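Local atomic coordinates of inositol-3-phosphate synthase (PDB entry 1VKO), a protein that belongs to the inositol-phosphate synthase family and binds nicotinamide-adenine-dinucleotide on a Rossmann-type domain, here in an assembly of four chains. Residues N88-V93 / G171-F176; F97-A102 / A114-S119; M103-K108 / V175-L180; N165-M170 / K183-M188. All blocks are in the same frame, centred on the assembly; numbering follows the deposited sequence.

Overall arrangement
All four contacts lie on one side of the chain, around helix 87-100 of the Rossmann-type domain and the two short helices 168-173 and 178-188. Along the chain, helix 87-100 comes first, then hairpin strand 104-107, and the short helices follow much later. Contacts 1 and 4 are neighbours, with centres about 9 Å apart, and share helix 168-173; contacts 2 and 4 lie farthest apart, at about 16 Å. Contacts 1 and 3 overlap at Val-175 and Phe-176. Contact 1 reaches the nicotinamide-adenine-dinucleotide, contacts 1, 2 and 3 all touch other subunits, and no other chain touches the segments of contact 4. Helix 87-100, which starts at the cofactor, also packs against a neighbouring subunit.

Contact 1: residues N88-V93 / G171-F176; sequences NGSTAV and GRAKVF. With K (potassium ion), chain B; NAD (nicotinamide-adenine-dinucleotide), chain G.
Ala-173 makes the first approach of segment 171-176 to helix 87-100: its CB faces the Ser-90 hydroxyl, with CB and OG 4.2 Å apart. That hydroxyl is a spectator in polar terms, since it bonds back to Gly-86 O. Lys-174, with positive phi, ends the helix and turns the chain. Val-175 then comes in across Thr-91 at about a right angle, its CG2 3.7 Å from Thr-91 OG1. The touch is apolar on the valine side; OG1 has its polar partner in Asn-87 O. Phe-176 closes the run with the far end of its ring. Thr-91 O and Ser-90 O lie at the ring edge, near its plane, the CZ atom being 3.6 Å from Thr-91 O. On Thr-91, OG1 is anti to the carbonyl carbon (chi1 -68°), leaving CG2, anti to the backbone N, to reach Phe-176 CZ.

One turn back, at the start of the same helix, Asn-88 works on the cofactor. Its backbone N gives a nearly straight bond of 3.0 Å (166°) to NAD O1N, as expected where a Rossmann helix begins at a dinucleotide phosphate. The side-chain amide is split between two tasks: OD1 binds the potassium ion at 2.9 Å, while ND2 donates to NAD O7N, itself a ligand of the metal. NAD O2N, a water and Ser-441 also bind the ion.

Helix 440-458 covers this region, touching Thr-91 with Ser-445 and Val-175 with Ser-441 and Leu-442; Phe-176 also packs on Met-170 of helix 168-173 and on Met-426 of the second subunit.

Contact 2: residues F97-A102 / A114-S119; sequences FANQYA and ANYFGS
Asn-99, near the end of helix 87-100, reaches over to Tyr-116 and Asn-115. Its CB sits 3.4 Å from Tyr-116 OH, and the next atom, CG, lies over one face of the tyrosine ring, 3.6 Å above the plane and offset toward the rim. Amide and ring planes are only 13° apart, so the two flat groups are stacked. Chi1 of -76° turns CG anti to the carbonyl carbon, out over that ring. The helix stops just beyond: Ala-102 takes positive phi in a Schellman motif, and the chain leaves for hairpin strands 104-107 and 110-113, which return it as segment 114-119.

At the tip the amide divides. OD1 is packed against Asn-115 CA, 3.0 Å away. ND2 donates to Asn-115 O at 3.1 Å (147°), the nitrogen standing above the carbonyl plane, and also bonds to Ser-95 O one turn back in its own helix, so both neighbours help fix the amide's rotation. Beside it, Ala-114 CB packs on Ala-98, 3.3 Å from Ala-98 O. Tyr-116 OH is bonded to Asn-152 OD1, and Met-426 of the second subunit packs on both Ala-98 and Asn-99.

Contact 3: residues M103-K108 / V175-L180; sequences MTWRTK and VFEPEL
Strand 104-107 passes the first turn of helix 178-188 with the CA atoms of Trp-105 and Leu-180 6.1 Å apart, the nearest backbone approach. Within segments 103-108 and 175-180 one direct hydrogen bond crosses: Arg-106 N donates to Glu-179 OE1 at 2.6 Å (158°), meeting the oxygen on its syn side, 23° out of the carboxylate plane. Glu-179 gets there by an extended chain whose CG is anti to the backbone N (chi1 -160°). The same OE1 also accepts from a water 2.5 Å away, and this water donates to Arg-106 O as well. The carboxylate oxygen therefore serves both the N-H and, through water, the C=O of one strand residue.

The apolar half is built on Leu-180. Its CD2 lies over one face of the Trp-105 indole in a CH-pi contact, 3.9 Å from the centroid of the six-membered ring and 18° off the normal. CD1, the other branch, meets Met-103 CB at 4.0 Å. At the five-membered ring, Glu-177 CG comes within 4.2 Å of Trp-105 CD1. The Glu-177 carboxylate turns away from this segment and forms its salt bridge between subunits, with Lys-108 of the third subunit.

The strand belongs to a two-stranded antiparallel hairpin: Trp-105 pairs through its backbone with Ser-112 of strand 110-113, while Glu-179 takes up the Arg-106 N-H. Thr-104 O is held by Lys-183 from the next turn of helix 178-188, and Met-426 of the second subunit packs on both Trp-105 and Leu-180.

Contact 4: residues N165-M170 / K183-M188; sequences NLYEAM and KLRPFM
The guanidinium of Arg-185 lies nearly flat over the ring of Tyr-167, their planes 13° apart. NE stands 3.5 Å above the ring plane, offset toward the rim, and in return Tyr-167 CE2 sits over the centre of the guanidinium. Arg-185 CD joins in with a CH-pi contact, 3.9 Å from the ring centroid. With CG anti to the backbone N (chi1 169°), the tyrosine is directed to where the arginine chain crosses it obliquely. Acids pin the polar ends of both: Arg-185 NH2 forms a salt bridge with Glu-189, and Tyr-167 OH bonds to Glu-182. Glu-189 probably offsets part of the positive charge lying against the ring.

Segment 165-170 turns into helix 168-173 through a capping box. Asn-165 OD1 accepts from Glu-168 N at 3.0 Å and from Tyr-167 N, the latter on an in-plane lone pair, while Glu-168 OE1 takes Asn-165 N with its anti lone pair. Helix 178-188 is kinked at Pro-186 and Phe-187, whose N atoms lack the usual bond four residues back; Phe-187 N turns instead to Leu-184 O, which also accepts from Met-188 N.

The rest of the contact is apolar. Met-188 folds back at chi2 and chi3 to bring its CE to Leu-166 CB, 3.7 Å away, and Leu-166 CB also touches Met-188 O at 3.3 Å. The extended Met-170 meets Met-188 at about a right angle. Val-93 of helix 87-100 packs on both Leu-166 and Met-188.

Contact 1: residues N88-V93 / G171-F176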
# COMPACT_ATOMS: atom_id res chain seq x y z
N ASN A 88 13.43 -23.91 -6.53
CA ASN A 88 14.02 -24.17 -5.20
C ASN A 88 15.21 -25.12 -5.30
O ASN A 88 16.30 -24.82 -4.83
CB ASN A 88 12.97 -24.69 -4.21
CG ASN A 88 11.83 -23.67 -3.99
OD1 ASN A 88 12.02 -22.50 -4.28
ND2 ASN A 88 10.67 -24.11 -3.48
N GLY A 89 15.01 -26.26 -5.95
CA GLY A 89 16.06 -27.25 -6.06
C GLY A 89 17.33 -26.64 -6.62
O GLY A 89 18.38 -26.76 -5.99
N SER A 90 17.28 -26.03 -7.80
CA SER A 90 18.53 -25.62 -8.48
C SER A 90 19.19 -24.49 -7.68
O SER A 90 20.40 -24.32 -7.67
CB SER A 90 18.26 -25.18 -9.91
OG SER A 90 17.36 -24.08 -9.93
N THR A 91 18.36 -23.71 -6.99
CA THR A 91 18.87 -22.63 -6.17
C THR A 91 19.53 -23.14 -4.89
O THR A 91 20.58 -22.64 -4.51
CB THR A 91 17.74 -21.64 -5.84
OG1 THR A 91 17.35 -20.97 -7.04
CG2 THR A 91 18.24 -20.52 -4.94
N ALA A 92 18.87 -24.09 -4.22
CA ALA A 92 19.40 -24.77 -3.07
C ALA A 92 20.80 -25.28 -3.38
O ALA A 92 21.72 -25.05 -2.61
CB ALA A 92 18.49 -25.91 -2.66
N VAL A 93 20.94 -25.95 -4.52
CA VAL A 93 22.24 -26.52 -4.93
C VAL A 93 23.21 -25.39 -5.28
O VAL A 93 24.32 -25.35 -4.78
CB VAL A 93 22.09 -27.52 -6.14
CG1 VAL A 93 23.43 -28.17 -6.51
CG2 VAL A 93 21.09 -28.58 -5.85
N GLY A 171 18.92 -20.94 -15.52
CA GLY A 171 18.44 -20.03 -16.54
C GLY A 171 16.93 -20.05 -16.57
O GLY A 171 16.28 -19.01 -16.76
N ARG A 172 16.37 -21.24 -16.38
CA ARG A 172 14.93 -21.45 -16.30
C ARG A 172 14.41 -20.66 -15.13
O ARG A 172 13.45 -19.95 -15.29
CB ARG A 172 14.63 -22.93 -16.08
CG ARG A 172 13.24 -23.40 -16.41
CD ARG A 172 13.12 -24.92 -16.66
NE ARG A 172 13.90 -25.76 -15.73
CZ ARG A 172 14.04 -27.10 -15.83
NH1 ARG A 172 13.44 -27.76 -16.81
NH2 ARG A 172 14.79 -27.78 -14.94
N ALA A 173 15.05 -20.78 -13.97
CA ALA A 173 14.47 -20.30 -12.72
C ALA A 173 14.51 -18.77 -12.61
O ALA A 173 13.55 -18.15 -12.10
CB ALA A 173 15.19 -20.94 -11.56
N LYS A 174 15.60 -18.16 -13.10
CA LYS A 174 15.73 -16.68 -13.14
C LYS A 174 15.91 -16.10 -11.74
O LYS A 174 15.41 -15.01 -11.46
CB LYS A 174 14.51 -16.01 -13.82
CG LYS A 174 14.24 -16.47 -15.25
CD LYS A 174 13.27 -15.57 -15.96
CE LYS A 174 11.82 -16.05 -15.90
NZ LYS A 174 11.59 -17.19 -16.83
N VAL A 175 16.59 -16.83 -10.87
CA VAL A 175 16.87 -16.39 -9.50
C VAL A 175 18.24 -15.69 -9.34
O VAL A 175 18.32 -14.56 -8.85
CB VAL A 175 16.76 -17.61 -8.52
CG1 VAL A 175 16.87 -17.16 -7.08
CG2 VAL A 175 15.43 -18.32 -8.74
N PHE A 176 19.31 -16.37 -9.75
CA PHE A 176 20.63 -15.78 -9.65
C PHE A 176 20.82 -14.81 -10.81
O PHE A 176 20.35 -15.06 -11.92
CB PHE A 176 21.71 -16.86 -9.77
CG PHE A 176 21.64 -17.93 -8.70
CD1 PHE A 176 21.89 -17.63 -7.37
CD2 PHE A 176 21.36 -19.23 -9.03
CE1 PHE A 176 21.83 -18.62 -6.38
CE2 PHE A 176 21.32 -20.23 -8.06
CZ PHE A 176 21.55 -19.91 -6.72
K K B . 10.07 -20.86 -5.76
PA NAD G . 9.28 -25.44 -9.69
O1A NAD G . 8.34 -25.72 -10.77
O2A NAD G . 10.29 -24.49 -10.18
O5B NAD G . 9.88 -26.83 -9.22
C5B NAD G . 9.19 -28.02 -9.46
C4B NAD G . 10.15 -28.99 -10.11
O4B NAD G . 9.76 -30.30 -9.78
C3B NAD G . 10.13 -28.90 -11.61
O3B NAD G . 11.47 -29.13 -12.00
C2B NAD G . 9.35 -30.09 -12.09
O2B NAD G . 10.09 -30.59 -13.19
C1B NAD G . 9.52 -31.06 -10.92
N9A NAD G . 8.51 -32.13 -10.70
C8A NAD G . 7.16 -32.12 -10.85
N7A NAD G . 6.69 -33.35 -10.54
C5A NAD G . 7.69 -34.17 -10.20
C6A NAD G . 7.77 -35.53 -9.84
N6A NAD G . 6.71 -36.35 -9.80
N1A NAD G . 9.00 -36.07 -9.57
C2A NAD G . 10.14 -35.31 -9.69
N3A NAD G . 10.04 -34.02 -10.08
C4A NAD G . 8.85 -33.43 -10.33
O3 NAD G . 8.53 -24.90 -8.36
PN NAD G . 9.39 -24.38 -7.12
O1N NAD G . 10.71 -25.06 -7.19
O2N NAD G . 9.33 -22.92 -7.12
O5D NAD G . 8.69 -25.03 -5.80
C5D NAD G . 8.35 -26.41 -5.76
C4D NAD G . 7.27 -26.76 -4.72
O4D NAD G . 7.55 -26.15 -3.49
C3D NAD G . 5.86 -26.31 -5.12
O3D NAD G . 4.95 -27.31 -4.76
C2D NAD G . 5.58 -25.17 -4.16
O2D NAD G . 4.22 -25.01 -3.79
C1D NAD G . 6.36 -25.61 -2.96
N1N NAD G . 6.51 -24.42 -2.13
C2N NAD G . 7.19 -23.34 -2.60
C3N NAD G . 7.29 -22.22 -1.81
C7N NAD G . 8.34 -21.25 -2.20
O7N NAD G . 9.03 -21.55 -3.40
N7N NAD G . 8.60 -20.19 -1.42
C4N NAD G . 6.72 -22.18 -0.53
C5N NAD G . 6.01 -23.27 -0.08
C6N NAD G . 5.90 -24.41 -0.90
O HOH W 1 7.49 -20.12 -5.93

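Contact 2: residues F97-A102 / A114-S119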
# COMPACT_ATOMS: atom_id res chain seq x y z
N PHE A 97 27.19 -24.31 -3.44
CA PHE A 97 28.44 -24.12 -4.19
C PHE A 97 28.93 -22.71 -4.04
O PHE A 97 30.10 -22.46 -3.81
CB PHE A 97 28.21 -24.40 -5.67
CG PHE A 97 28.18 -25.87 -6.01
CD1 PHE A 97 29.14 -26.75 -5.48
CD2 PHE A 97 27.22 -26.37 -6.87
CE1 PHE A 97 29.11 -28.10 -5.79
CE2 PHE A 97 27.20 -27.72 -7.21
CZ PHE A 97 28.13 -28.59 -6.67
N ALA A 98 27.99 -21.77 -4.17
CA ALA A 98 28.31 -20.38 -4.19
C ALA A 98 28.90 -20.00 -2.86
O ALA A 98 29.88 -19.26 -2.83
CB ALA A 98 27.07 -19.58 -4.49
N ASN A 99 28.34 -20.50 -1.76
CA ASN A 99 28.97 -20.27 -0.43
C ASN A 99 30.29 -21.01 -0.18
O ASN A 99 31.17 -20.50 0.50
CB ASN A 99 27.99 -20.55 0.71
CG ASN A 99 26.99 -19.45 0.88
OD1 ASN A 99 27.15 -18.57 1.75
ND2 ASN A 99 25.94 -19.47 0.06
N GLN A 100 30.44 -22.21 -0.72
CA GLN A 100 31.70 -22.97 -0.62
C GLN A 100 32.86 -22.19 -1.21
O GLN A 100 33.93 -22.10 -0.60
CB GLN A 100 31.57 -24.30 -1.33
CG GLN A 100 30.87 -25.40 -0.54
CD GLN A 100 30.54 -26.61 -1.40
OE1 GLN A 100 30.42 -26.49 -2.61
NE2 GLN A 100 30.33 -27.77 -0.76
N TYR A 101 32.64 -21.59 -2.38
CA TYR A 101 33.68 -20.83 -3.07
C TYR A 101 33.64 -19.33 -2.84
O TYR A 101 34.40 -18.59 -3.46
CB TYR A 101 33.59 -21.11 -4.56
CG TYR A 101 33.91 -22.55 -4.85
CD1 TYR A 101 32.91 -23.51 -4.86
CD2 TYR A 101 35.22 -22.96 -5.08
CE1 TYR A 101 33.20 -24.84 -5.11
CE2 TYR A 101 35.53 -24.30 -5.34
CZ TYR A 101 34.51 -25.23 -5.34
OH TYR A 101 34.79 -26.54 -5.59
N ALA A 102 32.75 -18.88 -1.95
CA ALA A 102 32.64 -17.46 -1.63
C ALA A 102 32.49 -16.59 -2.89
O ALA A 102 33.17 -15.56 -3.04
CB ALA A 102 33.83 -17.03 -0.81
N ALA A 114 28.07 -14.42 -1.86
CA ALA A 114 27.26 -15.54 -1.35
C ALA A 114 27.06 -15.45 0.17
O ALA A 114 27.97 -15.05 0.91
CB ALA A 114 27.88 -16.84 -1.72
N ASN A 115 25.85 -15.78 0.63
CA ASN A 115 25.63 -16.01 2.06
C ASN A 115 24.48 -16.98 2.34
O ASN A 115 23.94 -17.58 1.42
CB ASN A 115 25.45 -14.69 2.82
CG ASN A 115 24.23 -13.90 2.36
OD1 ASN A 115 23.24 -14.46 1.90
ND2 ASN A 115 24.30 -12.58 2.51
N TYR A 116 24.14 -17.13 3.63
CA TYR A 116 23.06 -18.01 4.09
C TYR A 116 22.07 -17.24 4.89
O TYR A 116 21.53 -17.77 5.84
CB TYR A 116 23.54 -19.23 4.94
CG TYR A 116 24.24 -20.32 4.14
CD1 TYR A 116 23.61 -20.93 3.07
CD2 TYR A 116 25.54 -20.70 4.43
CE1 TYR A 116 24.24 -21.87 2.32
CE2 TYR A 116 26.19 -21.68 3.68
CZ TYR A 116 25.53 -22.25 2.63
OH TYR A 116 26.15 -23.18 1.84
N PHE A 117 21.78 -15.99 4.52
CA PHE A 117 20.74 -15.26 5.24
C PHE A 117 19.35 -15.92 5.08
O PHE A 117 19.08 -16.66 4.13
CB PHE A 117 20.68 -13.80 4.79
CG PHE A 117 21.75 -12.92 5.39
CD1 PHE A 117 22.86 -13.47 6.06
CD2 PHE A 117 21.67 -11.53 5.26
CE1 PHE A 117 23.86 -12.66 6.60
CE2 PHE A 117 22.67 -10.69 5.79
CZ PHE A 117 23.78 -11.26 6.46
N GLY A 118 18.49 -15.68 6.05
CA GLY A 118 17.20 -16.32 6.06
C GLY A 118 17.19 -17.79 6.40
O GLY A 118 16.15 -18.43 6.27
N SER A 119 18.35 -18.33 6.83
CA SER A 119 18.43 -19.65 7.47
C SER A 119 18.31 -19.41 8.97
O SER A 119 19.13 -18.69 9.52
CB SER A 119 19.80 -20.29 7.14
OG SER A 119 19.89 -21.66 7.53

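Contact 3: residues M103-K108 / V175-L180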
# COMPACT_ATOMS: atom_id res chain seq x y z
N MET A 103 31.56 -16.97 -3.76
CA MET A 103 31.35 -16.24 -5.01
C MET A 103 30.77 -14.86 -4.81
O MET A 103 29.92 -14.65 -3.93
CB MET A 103 30.53 -17.05 -6.01
CG MET A 103 30.91 -18.55 -6.08
SD MET A 103 30.28 -19.38 -7.55
CE MET A 103 31.13 -20.94 -7.54
N THR A 104 31.25 -13.91 -5.60
CA THR A 104 30.73 -12.57 -5.60
C THR A 104 30.19 -12.25 -6.98
O THR A 104 30.50 -12.94 -7.93
CB THR A 104 31.82 -11.53 -5.22
OG1 THR A 104 33.05 -11.89 -5.82
CG2 THR A 104 32.14 -11.56 -3.73
N TRP A 105 29.37 -11.21 -7.07
CA TRP A 105 28.94 -10.73 -8.39
C TRP A 105 28.83 -9.21 -8.35
O TRP A 105 28.57 -8.65 -7.28
CB TRP A 105 27.64 -11.44 -8.86
CG TRP A 105 26.52 -11.38 -7.87
CD1 TRP A 105 25.48 -10.52 -7.89
CD2 TRP A 105 26.34 -12.20 -6.69
NE1 TRP A 105 24.65 -10.73 -6.82
CE2 TRP A 105 25.14 -11.77 -6.07
CE3 TRP A 105 27.07 -13.26 -6.10
CZ2 TRP A 105 24.65 -12.34 -4.86
CZ3 TRP A 105 26.58 -13.85 -4.93
CH2 TRP A 105 25.37 -13.36 -4.31
N ARG A 106 29.09 -8.53 -9.48
CA ARG A 106 28.99 -7.07 -9.51
C ARG A 106 27.53 -6.62 -9.39
O ARG A 106 26.65 -7.24 -9.98
CB ARG A 106 29.57 -6.49 -10.80
CG ARG A 106 31.10 -6.19 -10.80
CD ARG A 106 31.55 -4.84 -10.11
NE ARG A 106 30.87 -3.62 -10.59
CZ ARG A 106 30.49 -2.59 -9.80
NH1 ARG A 106 30.73 -2.66 -8.49
NH2 ARG A 106 29.88 -1.50 -10.28
N THR A 107 27.29 -5.54 -8.64
CA THR A 107 26.00 -4.88 -8.67
C THR A 107 26.25 -3.40 -8.91
O THR A 107 27.40 -2.93 -8.83
CB THR A 107 25.24 -5.11 -7.38
OG1 THR A 107 25.98 -4.58 -6.28
CG2 THR A 107 25.18 -6.60 -7.08
N LYS A 108 25.18 -2.68 -9.24
CA LYS A 108 25.19 -1.22 -9.32
C LYS A 108 25.77 -0.61 -8.05
O LYS A 108 26.24 0.53 -8.06
CB LYS A 108 23.76 -0.74 -9.49
CG LYS A 108 23.41 -0.23 -10.85
CD LYS A 108 22.03 -0.60 -11.29
CE LYS A 108 20.87 -0.16 -10.31
NZ LYS A 108 20.13 -1.50 -10.18
N VAL A 175 16.59 -16.83 -10.87
CA VAL A 175 16.87 -16.39 -9.50
C VAL A 175 18.24 -15.69 -9.34
O VAL A 175 18.32 -14.56 -8.85
CB VAL A 175 16.76 -17.61 -8.52
CG1 VAL A 175 16.87 -17.16 -7.08
CG2 VAL A 175 15.43 -18.32 -8.74
N PHE A 176 19.31 -16.37 -9.75
CA PHE A 176 20.63 -15.78 -9.65
C PHE A 176 20.82 -14.81 -10.81
O PHE A 176 20.35 -15.06 -11.92
CB PHE A 176 21.71 -16.86 -9.77
CG PHE A 176 21.64 -17.93 -8.70
CD1 PHE A 176 21.89 -17.63 -7.37
CD2 PHE A 176 21.36 -19.23 -9.03
CE1 PHE A 176 21.83 -18.62 -6.38
CE2 PHE A 176 21.32 -20.23 -8.06
CZ PHE A 176 21.55 -19.91 -6.72
N GLU A 177 21.53 -13.73 -10.55
CA GLU A 177 21.89 -12.74 -11.56
C GLU A 177 22.79 -13.45 -12.62
O GLU A 177 23.41 -14.43 -12.25
CB GLU A 177 22.67 -11.64 -10.87
CG GLU A 177 21.87 -10.73 -9.97
CD GLU A 177 20.64 -10.16 -10.65
OE1 GLU A 177 20.75 -9.54 -11.74
OE2 GLU A 177 19.57 -10.36 -10.10
N PRO A 178 22.85 -12.98 -13.88
CA PRO A 178 23.53 -13.72 -14.93
C PRO A 178 24.92 -14.06 -14.46
O PRO A 178 25.22 -15.23 -14.35
CB PRO A 178 23.52 -12.72 -16.11
CG PRO A 178 22.10 -12.00 -15.85
CD PRO A 178 22.28 -11.73 -14.40
N GLU A 179 25.68 -13.08 -14.03
CA GLU A 179 27.06 -13.29 -13.61
C GLU A 179 27.24 -14.49 -12.74
O GLU A 179 28.14 -15.28 -12.98
CB GLU A 179 27.63 -12.08 -12.87
CG GLU A 179 29.16 -12.08 -12.87
CD GLU A 179 29.79 -11.06 -11.92
OE1 GLU A 179 29.17 -10.02 -11.61
OE2 GLU A 179 30.94 -11.32 -11.49
N LEU A 180 26.39 -14.63 -11.72
CA LEU A 180 26.49 -15.75 -10.76
C LEU A 180 26.14 -17.11 -11.35
O LEU A 180 26.61 -18.15 -10.86
CB LEU A 180 25.68 -15.47 -9.46
CG LEU A 180 25.62 -16.54 -8.36
CD1 LEU A 180 27.02 -16.94 -7.85
CD2 LEU A 180 24.70 -16.05 -7.20
O HOH W 2 26.98 -8.80 -12.03

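Contact 4: residues N165-M170 / K183-M188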
# COMPACT_ATOMS: atom_id res chain seq x y z
N ASN A 165 19.87 -30.01 -17.14
CA ASN A 165 20.96 -29.97 -16.15
C ASN A 165 20.83 -28.69 -15.32
O ASN A 165 20.23 -27.72 -15.78
CB ASN A 165 22.34 -29.97 -16.85
CG ASN A 165 22.55 -28.74 -17.70
OD1 ASN A 165 22.80 -27.63 -17.18
ND2 ASN A 165 22.40 -28.90 -19.02
N LEU A 166 21.43 -28.69 -14.15
CA LEU A 166 21.24 -27.65 -13.16
C LEU A 166 21.71 -26.27 -13.59
O LEU A 166 21.41 -25.27 -12.92
CB LEU A 166 21.87 -28.06 -11.82
CG LEU A 166 21.15 -29.20 -11.08
CD1 LEU A 166 21.17 -29.01 -9.59
CD2 LEU A 166 19.70 -29.33 -11.52
N TYR A 167 22.45 -26.20 -14.70
CA TYR A 167 22.80 -24.91 -15.30
C TYR A 167 21.63 -24.38 -16.12
O TYR A 167 21.21 -23.24 -15.91
CB TYR A 167 24.11 -24.99 -16.09
CG TYR A 167 24.42 -23.78 -16.96
CD1 TYR A 167 24.71 -22.54 -16.39
CD2 TYR A 167 24.41 -23.89 -18.34
CE1 TYR A 167 24.99 -21.44 -17.21
CE2 TYR A 167 24.67 -22.81 -19.16
CZ TYR A 167 24.96 -21.59 -18.59
OH TYR A 167 25.22 -20.52 -19.43
N GLU A 168 21.06 -25.20 -17.00
CA GLU A 168 19.87 -24.81 -17.77
C GLU A 168 18.72 -24.56 -16.82
O GLU A 168 17.81 -23.72 -17.08
CB GLU A 168 19.43 -25.93 -18.69
CG GLU A 168 20.40 -26.37 -19.77
CD GLU A 168 19.87 -27.58 -20.55
OE1 GLU A 168 19.59 -28.64 -19.93
OE2 GLU A 168 19.73 -27.48 -21.78
N ALA A 169 18.74 -25.32 -15.74
CA ALA A 169 17.79 -25.19 -14.66
C ALA A 169 17.84 -23.80 -13.96
O ALA A 169 16.83 -23.33 -13.46
CB ALA A 169 18.05 -26.30 -13.67
N MET A 170 19.02 -23.19 -13.87
CA MET A 170 19.20 -21.86 -13.30
C MET A 170 18.68 -20.76 -14.22
O MET A 170 18.08 -19.74 -13.75
CB MET A 170 20.66 -21.60 -13.09
CG MET A 170 21.28 -22.29 -11.93
SD MET A 170 22.90 -21.54 -11.82
CE MET A 170 23.06 -21.86 -10.10
N LYS A 183 29.51 -18.10 -13.16
CA LYS A 183 30.44 -18.62 -12.17
C LYS A 183 30.06 -20.02 -11.71
O LYS A 183 30.94 -20.87 -11.51
CB LYS A 183 30.48 -17.66 -10.97
CG LYS A 183 31.36 -16.43 -11.22
CD LYS A 183 31.27 -15.42 -10.09
CE LYS A 183 32.42 -14.45 -10.21
NZ LYS A 183 32.69 -13.72 -8.94
N LEU A 184 28.75 -20.26 -11.52
CA LEU A 184 28.26 -21.57 -11.08
C LEU A 184 28.18 -22.65 -12.17
O LEU A 184 28.00 -23.83 -11.87
CB LEU A 184 26.94 -21.45 -10.38
CG LEU A 184 26.90 -20.83 -8.99
CD1 LEU A 184 25.50 -20.59 -8.78
CD2 LEU A 184 27.42 -21.83 -7.95
N ARG A 185 28.36 -22.24 -13.42
CA ARG A 185 28.22 -23.15 -14.56
C ARG A 185 29.04 -24.49 -14.48
O ARG A 185 28.47 -25.56 -14.65
CB ARG A 185 28.48 -22.39 -15.88
CG ARG A 185 28.76 -23.28 -17.07
CD ARG A 185 28.52 -22.61 -18.43
NE ARG A 185 28.06 -23.58 -19.43
CZ ARG A 185 27.82 -23.31 -20.71
NH1 ARG A 185 27.98 -22.08 -21.16
NH2 ARG A 185 27.43 -24.27 -21.55
N PRO A 186 30.36 -24.45 -14.23
CA PRO A 186 31.14 -25.70 -14.20
C PRO A 186 30.78 -26.63 -13.02
O PRO A 186 31.25 -27.76 -12.95
CB PRO A 186 32.57 -25.21 -14.10
CG PRO A 186 32.48 -23.91 -13.45
CD PRO A 186 31.21 -23.27 -13.98
N PHE A 187 29.94 -26.15 -12.09
CA PHE A 187 29.54 -26.98 -10.97
C PHE A 187 28.14 -27.57 -11.19
O PHE A 187 27.87 -28.73 -10.86
CB PHE A 187 29.56 -26.17 -9.67
CG PHE A 187 30.89 -25.54 -9.35
CD1 PHE A 187 31.19 -24.25 -9.79
CD2 PHE A 187 31.84 -26.21 -8.57
CE1 PHE A 187 32.40 -23.64 -9.49
CE2 PHE A 187 33.05 -25.61 -8.26
CZ PHE A 187 33.33 -24.32 -8.72
N MET A 188 27.26 -26.77 -11.77
CA MET A 188 25.86 -27.11 -11.90
C MET A 188 25.60 -27.83 -13.18
O MET A 188 24.75 -28.72 -13.22
CB MET A 188 25.02 -25.84 -11.93
CG MET A 188 25.11 -25.07 -10.70
SD MET A 188 24.23 -25.84 -9.34
CE MET A 188 22.55 -25.20 -9.64